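Putative fimbrium tip subunit Fim1C (Bacteroides ovatus, PDB 4EPS) is probably a component of the fimbrium tip, part of the surface filaments that mediate cell adhesion and biofilm formation. Local coordinates at residues L437-K443 with V483-A489; S466-W470 with N500-R505. All blocks are in the same frame, centred on the assembly; numbering follows the deposited sequence.

Contact 1 of 2, residues L437-K443 with V483-A489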
loop_
_atom_site.group_PDB
_atom_site.type_symbol
_atom_site.label_atom_id
_atom_site.label_comp_id
_atom_site.label_asym_id
_atom_site.label_seq_id
_atom_site.Cartn_x
_atom_site.Cartn_y
_atom_site.Cartn_z
ATOM N N LEU A 437 -9.090 -24.831 12.728
ATOM C CA LEU A 437 -9.730 -24.302 13.949
ATOM C C LEU A 437 -8.717 -23.970 15.020
ATOM O O LEU A 437 -8.827 -22.919 15.645
ATOM C CB LEU A 437 -10.749 -25.297 14.529
ATOM C CG LEU A 437 -12.072 -25.391 13.743
ATOM C CD1 LEU A 437 -12.797 -26.708 14.090
ATOM C CD2 LEU A 437 -12.955 -24.141 13.976
ATOM N N VAL A 438 -7.729 -24.840 15.237
ATOM C CA VAL A 438 -6.714 -24.602 16.275
ATOM C C VAL A 438 -5.945 -23.294 15.985
ATOM O O VAL A 438 -5.688 -22.515 16.915
ATOM C CB VAL A 438 -5.789 -25.838 16.409
ATOM C CG1 VAL A 438 -4.484 -25.510 17.155
ATOM C CG2 VAL A 438 -6.538 -26.965 17.118
ATOM N N ALA A 439 -5.701 -22.999 14.699
ATOM C CA ALA A 439 -4.959 -21.798 14.281
ATOM C C ALA A 439 -5.734 -20.479 14.489
ATOM O O ALA A 439 -5.124 -19.411 14.405
ATOM C CB ALA A 439 -4.519 -21.932 12.824
ATOM N N LEU A 440 -7.053 -20.526 14.770
ATOM C CA LEU A 440 -7.837 -19.326 15.086
ATOM C C LEU A 440 -7.393 -18.667 16.402
ATOM O O LEU A 440 -7.659 -17.488 16.622
ATOM C CB LEU A 440 -9.332 -19.656 15.192
ATOM C CG LEU A 440 -9.999 -20.112 13.876
ATOM C CD1 LEU A 440 -11.455 -20.439 14.111
ATOM C CD2 LEU A 440 -9.921 -19.007 12.814
ATOM N N GLN A 441 -6.776 -19.437 17.292
ATOM C CA GLN A 441 -6.364 -18.885 18.580
ATOM C C GLN A 441 -4.842 -18.850 18.687
ATOM O O GLN A 441 -4.148 -19.729 18.175
ATOM C CB GLN A 441 -6.991 -19.731 19.734
ATOM C CG GLN A 441 -6.701 -19.248 21.187
ATOM C CD GLN A 441 -7.210 -17.830 21.442
ATOM O OE1 GLN A 441 -6.867 -16.888 20.728
ATOM N NE2 GLN A 441 -8.004 -17.643 22.481
ATOM N N ASP A 442 -4.309 -17.823 19.361
ATOM C CA ASP A 442 -2.875 -17.750 19.628
ATOM C C ASP A 442 -2.667 -17.293 21.084
ATOM O O ASP A 442 -3.643 -17.059 21.799
ATOM C CB ASP A 442 -2.142 -16.852 18.602
ATOM C CG ASP A 442 -2.489 -15.364 18.621
ATOM O OD1 ASP A 442 -3.159 -14.912 19.585
ATOM O OD2 ASP A 442 -2.087 -14.655 17.678
ATOM N N LYS A 443 -1.397 -17.146 21.510
ATOM C CA LYS A 443 -1.029 -16.779 22.883
ATOM C C LYS A 443 -1.524 -15.383 23.283
ATOM O O LYS A 443 -1.670 -15.127 24.477
ATOM C CB LYS A 443 0.508 -16.883 23.074
ATOM C CG LYS A 443 1.330 -15.883 22.250
ATOM C CD LYS A 443 2.822 -16.236 22.212
ATOM C CE LYS A 443 3.652 -15.193 21.493
ATOM N NZ LYS A 443 3.244 -15.025 20.069
ATOM N N VAL A 483 -12.792 -29.101 18.619
ATOM C CA VAL A 483 -11.834 -28.116 19.073
ATOM C C VAL A 483 -12.422 -27.278 20.204
ATOM O O VAL A 483 -13.571 -26.835 20.143
ATOM C CB VAL A 483 -11.336 -27.231 17.880
ATOM C CG1 VAL A 483 -10.435 -26.087 18.353
ATOM C CG2 VAL A 483 -10.583 -28.099 16.861
ATOM N N THR A 484 -11.592 -27.059 21.216
ATOM C CA THR A 484 -11.897 -26.205 22.359
ATOM C C THR A 484 -10.795 -25.190 22.474
ATOM O O THR A 484 -9.728 -25.358 21.877
ATOM C CB THR A 484 -12.047 -27.040 23.643
ATOM O OG1 THR A 484 -10.867 -27.836 23.827
ATOM C CG2 THR A 484 -13.321 -27.897 23.625
ATOM N N TYR A 485 -11.037 -24.138 23.243
ATOM C CA TYR A 485 -10.078 -23.058 23.371
ATOM C C TYR A 485 -9.878 -22.617 24.799
ATOM O O TYR A 485 -10.818 -22.608 25.577
ATOM C CB TYR A 485 -10.611 -21.825 22.604
ATOM C CG TYR A 485 -10.755 -22.044 21.116
ATOM C CD1 TYR A 485 -9.650 -21.959 20.268
ATOM C CD2 TYR A 485 -11.997 -22.359 20.555
ATOM C CE1 TYR A 485 -9.771 -22.204 18.891
ATOM C CE2 TYR A 485 -12.135 -22.573 19.179
ATOM C CZ TYR A 485 -11.017 -22.509 18.357
ATOM O OH TYR A 485 -11.168 -22.743 17.012
ATOM N N SER A 486 -8.678 -22.152 25.074
ATOM C CA SER A 486 -8.354 -21.374 26.259
ATOM C C SER A 486 -8.086 -19.950 25.732
ATOM O O SER A 486 -8.192 -19.721 24.517
ATOM C CB SER A 486 -7.146 -21.953 26.979
ATOM O OG SER A 486 -5.998 -21.734 26.175
ATOM N N LYS A 487 -7.644 -19.022 26.605
ATOM C CA LYS A 487 -7.301 -17.674 26.158
ATOM C C LYS A 487 -5.956 -17.659 25.439
ATOM O O LYS A 487 -5.597 -16.638 24.851
ATOM C CB LYS A 487 -7.306 -16.696 27.348
ATOM C CG LYS A 487 -8.716 -16.393 27.839
ATOM C CD LYS A 487 -8.714 -15.426 29.010
ATOM C CE LYS A 487 -10.115 -15.170 29.509
ATOM N NZ LYS A 487 -10.124 -14.377 30.768
ATOM N N THR A 488 -5.215 -18.782 25.430
ATOM C CA THR A 488 -3.897 -18.815 24.797
ATOM C C THR A 488 -3.733 -19.883 23.704
ATOM O O THR A 488 -2.718 -19.852 23.008
ATOM C CB THR A 488 -2.780 -19.010 25.875
ATOM O OG1 THR A 488 -2.963 -20.272 26.524
ATOM C CG2 THR A 488 -2.769 -17.893 26.924
ATOM N N ALA A 489 -4.674 -20.846 23.565
ATOM C CA ALA A 489 -4.496 -21.880 22.540
ATOM C C ALA A 489 -5.783 -22.580 22.191
ATOM O O ALA A 489 -6.695 -22.643 22.996
ATOM C CB ALA A 489 -3.489 -22.937 23.018
HETATM O O HOH W 1 -4.085 -14.654 26.162
#

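Contact 2 of 2, residues S466-W470 with N500-R505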
loop_
_atom_site.group_PDB
_atom_site.type_symbol
_atom_site.label_atom_id
_atom_site.label_comp_id
_atom_site.label_asym_id
_atom_site.label_seq_id
_atom_site.Cartn_x
_atom_site.Cartn_y
_atom_site.Cartn_z
ATOM N N SER A 466 -15.712 -20.638 25.202
ATOM C CA SER A 466 -15.977 -21.809 26.053
ATOM C C SER A 466 -16.754 -22.902 25.297
ATOM O O SER A 466 -17.018 -23.967 25.860
ATOM C CB SER A 466 -16.756 -21.389 27.302
ATOM O OG SER A 466 -18.027 -20.861 26.961
ATOM N N ALA A 467 -17.134 -22.649 24.027
ATOM C CA ALA A 467 -17.880 -23.636 23.243
ATOM C C ALA A 467 -16.941 -24.714 22.648
ATOM O O ALA A 467 -15.716 -24.584 22.686
ATOM C CB ALA A 467 -18.647 -22.944 22.123
ATOM N N THR A 468 -17.544 -25.778 22.105
ATOM C CA THR A 468 -16.837 -26.897 21.486
ATOM C C THR A 468 -17.214 -26.879 20.026
ATOM O O THR A 468 -18.395 -26.805 19.716
ATOM C CB THR A 468 -17.181 -28.212 22.191
ATOM O OG1 THR A 468 -16.745 -28.106 23.556
ATOM C CG2 THR A 468 -16.468 -29.410 21.535
ATOM N N TYR A 469 -16.222 -26.963 19.129
ATOM C CA TYR A 469 -16.476 -26.796 17.702
ATOM C C TYR A 469 -16.217 -28.047 16.882
ATOM O O TYR A 469 -15.183 -28.693 17.054
ATOM C CB TYR A 469 -15.600 -25.631 17.158
ATOM C CG TYR A 469 -15.967 -24.307 17.787
ATOM C CD1 TYR A 469 -15.456 -23.937 19.031
ATOM C CD2 TYR A 469 -16.912 -23.466 17.191
ATOM C CE1 TYR A 469 -15.845 -22.738 19.650
ATOM C CE2 TYR A 469 -17.306 -22.273 17.800
ATOM C CZ TYR A 469 -16.773 -21.916 19.032
ATOM O OH TYR A 469 -17.168 -20.737 19.639
ATOM N N TRP A 470 -17.137 -28.373 15.971
ATOM C CA TRP A 470 -16.916 -29.496 15.061
ATOM C C TRP A 470 -15.759 -29.246 14.111
ATOM O O TRP A 470 -15.637 -28.137 13.597
ATOM C CB TRP A 470 -18.132 -29.679 14.128
ATOM C CG TRP A 470 -19.357 -30.256 14.755
ATOM C CD1 TRP A 470 -20.571 -29.646 14.870
ATOM C CD2 TRP A 470 -19.533 -31.607 15.219
ATOM N NE1 TRP A 470 -21.497 -30.521 15.383
ATOM C CE2 TRP A 470 -20.886 -31.730 15.628
ATOM C CE3 TRP A 470 -18.669 -32.712 15.371
ATOM C CZ2 TRP A 470 -21.403 -32.919 16.163
ATOM C CZ3 TRP A 470 -19.187 -33.901 15.891
ATOM C CH2 TRP A 470 -20.538 -33.997 16.280
ATOM N N ASN A 500 -23.370 -36.443 18.815
ATOM C CA ASN A 500 -23.449 -35.408 19.845
ATOM C C ASN A 500 -23.780 -34.061 19.176
ATOM O O ASN A 500 -23.860 -33.998 17.958
ATOM C CB ASN A 500 -22.156 -35.324 20.661
ATOM C CG ASN A 500 -22.088 -36.329 21.777
ATOM O OD1 ASN A 500 -23.000 -37.111 21.982
ATOM N ND2 ASN A 500 -21.014 -36.321 22.514
ATOM N N THR A 501 -23.981 -33.003 19.964
ATOM C CA THR A 501 -24.289 -31.668 19.449
ATOM C C THR A 501 -23.153 -30.723 19.782
ATOM O O THR A 501 -22.874 -30.509 20.961
ATOM C CB THR A 501 -25.630 -31.160 20.033
ATOM O OG1 THR A 501 -26.678 -32.026 19.599
ATOM C CG2 THR A 501 -25.954 -29.725 19.598
ATOM N N TYR A 502 -22.500 -30.164 18.750
ATOM C CA TYR A 502 -21.435 -29.179 18.944
ATOM C C TYR A 502 -21.681 -27.980 18.002
ATOM O O TYR A 502 -22.662 -27.964 17.254
ATOM C CB TYR A 502 -20.029 -29.779 18.751
ATOM C CG TYR A 502 -19.738 -30.986 19.620
ATOM C CD1 TYR A 502 -19.568 -30.859 21.002
ATOM C CD2 TYR A 502 -19.665 -32.259 19.071
ATOM C CE1 TYR A 502 -19.266 -31.971 21.800
ATOM C CE2 TYR A 502 -19.391 -33.380 19.863
ATOM C CZ TYR A 502 -19.218 -33.233 21.227
ATOM O OH TYR A 502 -18.967 -34.360 21.982
ATOM N N THR A 503 -20.785 -26.993 18.042
ATOM C CA THR A 503 -20.959 -25.747 17.287
ATOM C C THR A 503 -20.291 -25.798 15.943
ATOM O O THR A 503 -19.139 -26.235 15.818
ATOM C CB THR A 503 -20.418 -24.559 18.106
ATOM O OG1 THR A 503 -21.120 -24.537 19.343
ATOM C CG2 THR A 503 -20.626 -23.212 17.403
ATOM N N TYR A 504 -21.006 -25.289 14.947
ATOM C CA TYR A 504 -20.480 -25.114 13.602
ATOM C C TYR A 504 -20.012 -23.691 13.330
ATOM O O TYR A 504 -20.727 -22.731 13.617
ATOM C CB TYR A 504 -21.582 -25.405 12.567
ATOM C CG TYR A 504 -21.851 -26.870 12.337
ATOM C CD1 TYR A 504 -21.092 -27.601 11.431
ATOM C CD2 TYR A 504 -22.921 -27.510 12.965
ATOM C CE1 TYR A 504 -21.361 -28.943 11.179
ATOM C CE2 TYR A 504 -23.192 -28.856 12.729
ATOM C CZ TYR A 504 -22.420 -29.562 11.821
ATOM O OH TYR A 504 -22.675 -30.878 11.568
ATOM N N ARG A 505 -18.862 -23.579 12.690
ATOM C CA ARG A 505 -18.356 -22.382 12.001
ATOM C C ARG A 505 -17.852 -22.893 10.653
ATOM O O ARG A 505 -17.227 -23.953 10.618
ATOM C CB ARG A 505 -17.237 -21.670 12.782
ATOM C CG ARG A 505 -17.724 -20.829 13.956
ATOM C CD ARG A 505 -18.256 -19.472 13.488
ATOM N NE ARG A 505 -18.815 -18.739 14.624
ATOM C CZ ARG A 505 -19.236 -17.483 14.576
ATOM N NH1 ARG A 505 -19.174 -16.794 13.438
ATOM N NH2 ARG A 505 -19.766 -16.919 15.649
HETATM O O HOH W 2 -20.708 -26.078 21.875
HETATM O O HOH W 3 -17.150 -25.850 13.102
#

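Contact 1 of 2, residues L437-K443 with V483-A489
Tyr485 and Gln441 show how a few side chains can fasten a strand end to a neighbouring turn. The phenol reaches across to the backbone: Tyr485 OH donates to Leu437 O over 2.7 Å. This donor stands well above the carbonyl plane, 53° out of it, while Leu440 N, three residues on from Leu437, reaches the same oxygen from the opposite face, so one oxygen takes two bonds. The packing beside this bond is close: Leu437 CB lies 3.6 Å from Val483 CG2, and Gln441 CB meets Tyr485 CD1 at 3.5 Å.

Gln441 extends its CG anti to the backbone N (chi1 -178°), past the ring, then bends at chi2, which carries the amide to the far turn. There NE2 gives Ser486 O a bond of 2.9 Å, in the carbonyl plane on a lone pair. With NE2 also bound to Asn445, and OE1 accepting from Asp442 N and Leu447 N, bonds at both ends of the amide probably fix its rotation.

The solvent side is looser. Near Lys443 and Thr488 the backbones exchange CA-H...O contacts, Thr488 CA to Asp442 O and Lys443 CA to Thr488 O, both 3.5 Å, and a water donates to Lys443 O and Lys487 O. Ser486 OG accepts from Thr488 N and Ala489 N: an ST turn and ST motif in the tight connection of the beta hairpin formed by strands 479-485 and 490-497.

Contact 2 of 2, residues S466-W470 with N500-R505
Thr468 and Trp470 meet Thr503 through two backbone hydrogen bonds, from Thr503 N to Thr468 O and from Trp470 N to Thr503 O, each 2.9 Å long. Between them, Tyr469 CA adds a CA-H...O contact to Thr503 O, and Tyr469 and Thr503 form a single beta bridge.

Aromatic contacts gather on Trp470. Tyr502 turns an edge toward one face of the indole, a T-shaped pair with ring planes at 82° and CD2 3.4 Å from Trp470 CH2; its CB also makes a CH-pi contact, 3.7 Å from the centroid of the five-membered ring. On the opposite side the Tyr504 ring lies obliquely, at 41°, with Trp470 CD1 over its centre. This aromatic cluster sits where an outer strand of the three-stranded antiparallel sheet, 469-474, meets strand 502-509 of the six-stranded one, the two short segments running at 93°. With Trp470 replaced by an alanine, a gap would probably open between Tyr502 and Tyr504, and Gly344 O would lose the bond it receives from NE1.

Among smaller groups, Thr468 CG2 lies anti to the backbone N, which brings this methyl to 3.5 Å from Tyr502 CD1, and Thr503 CG2 lies beside Tyr469 CE2.

Of the polar groups, Asn500 ND2 binds Tyr502 OH almost straight at 2.9 Å, whereas the buried Asn500 O, which has no hydrogen-bonding partner in the model, faces the indole edge, 3.2 Å from Trp470 CZ2.

Followed from the N terminus, the segments come in the order 437-443, 466-470, 483-489 and 500-505, so the two closures cross. Contact 1 closes a loop that holds helix 446-458 and strand 469-474, and returns at the end of strand 479-485. Contact 2 starts inside that loop and closes a second one, all strands and turns, beyond it, on strand 502-509. The two contacts meet at the pairing of strands 469-474 and 479-485, where Val483 O probably accepts from Tyr469 N and the Tyr485 and Tyr469 rings touch. Together they tie the three-stranded sheet to helix 434-438 and its following turn on one hand, and to the six-stranded sheet on the other.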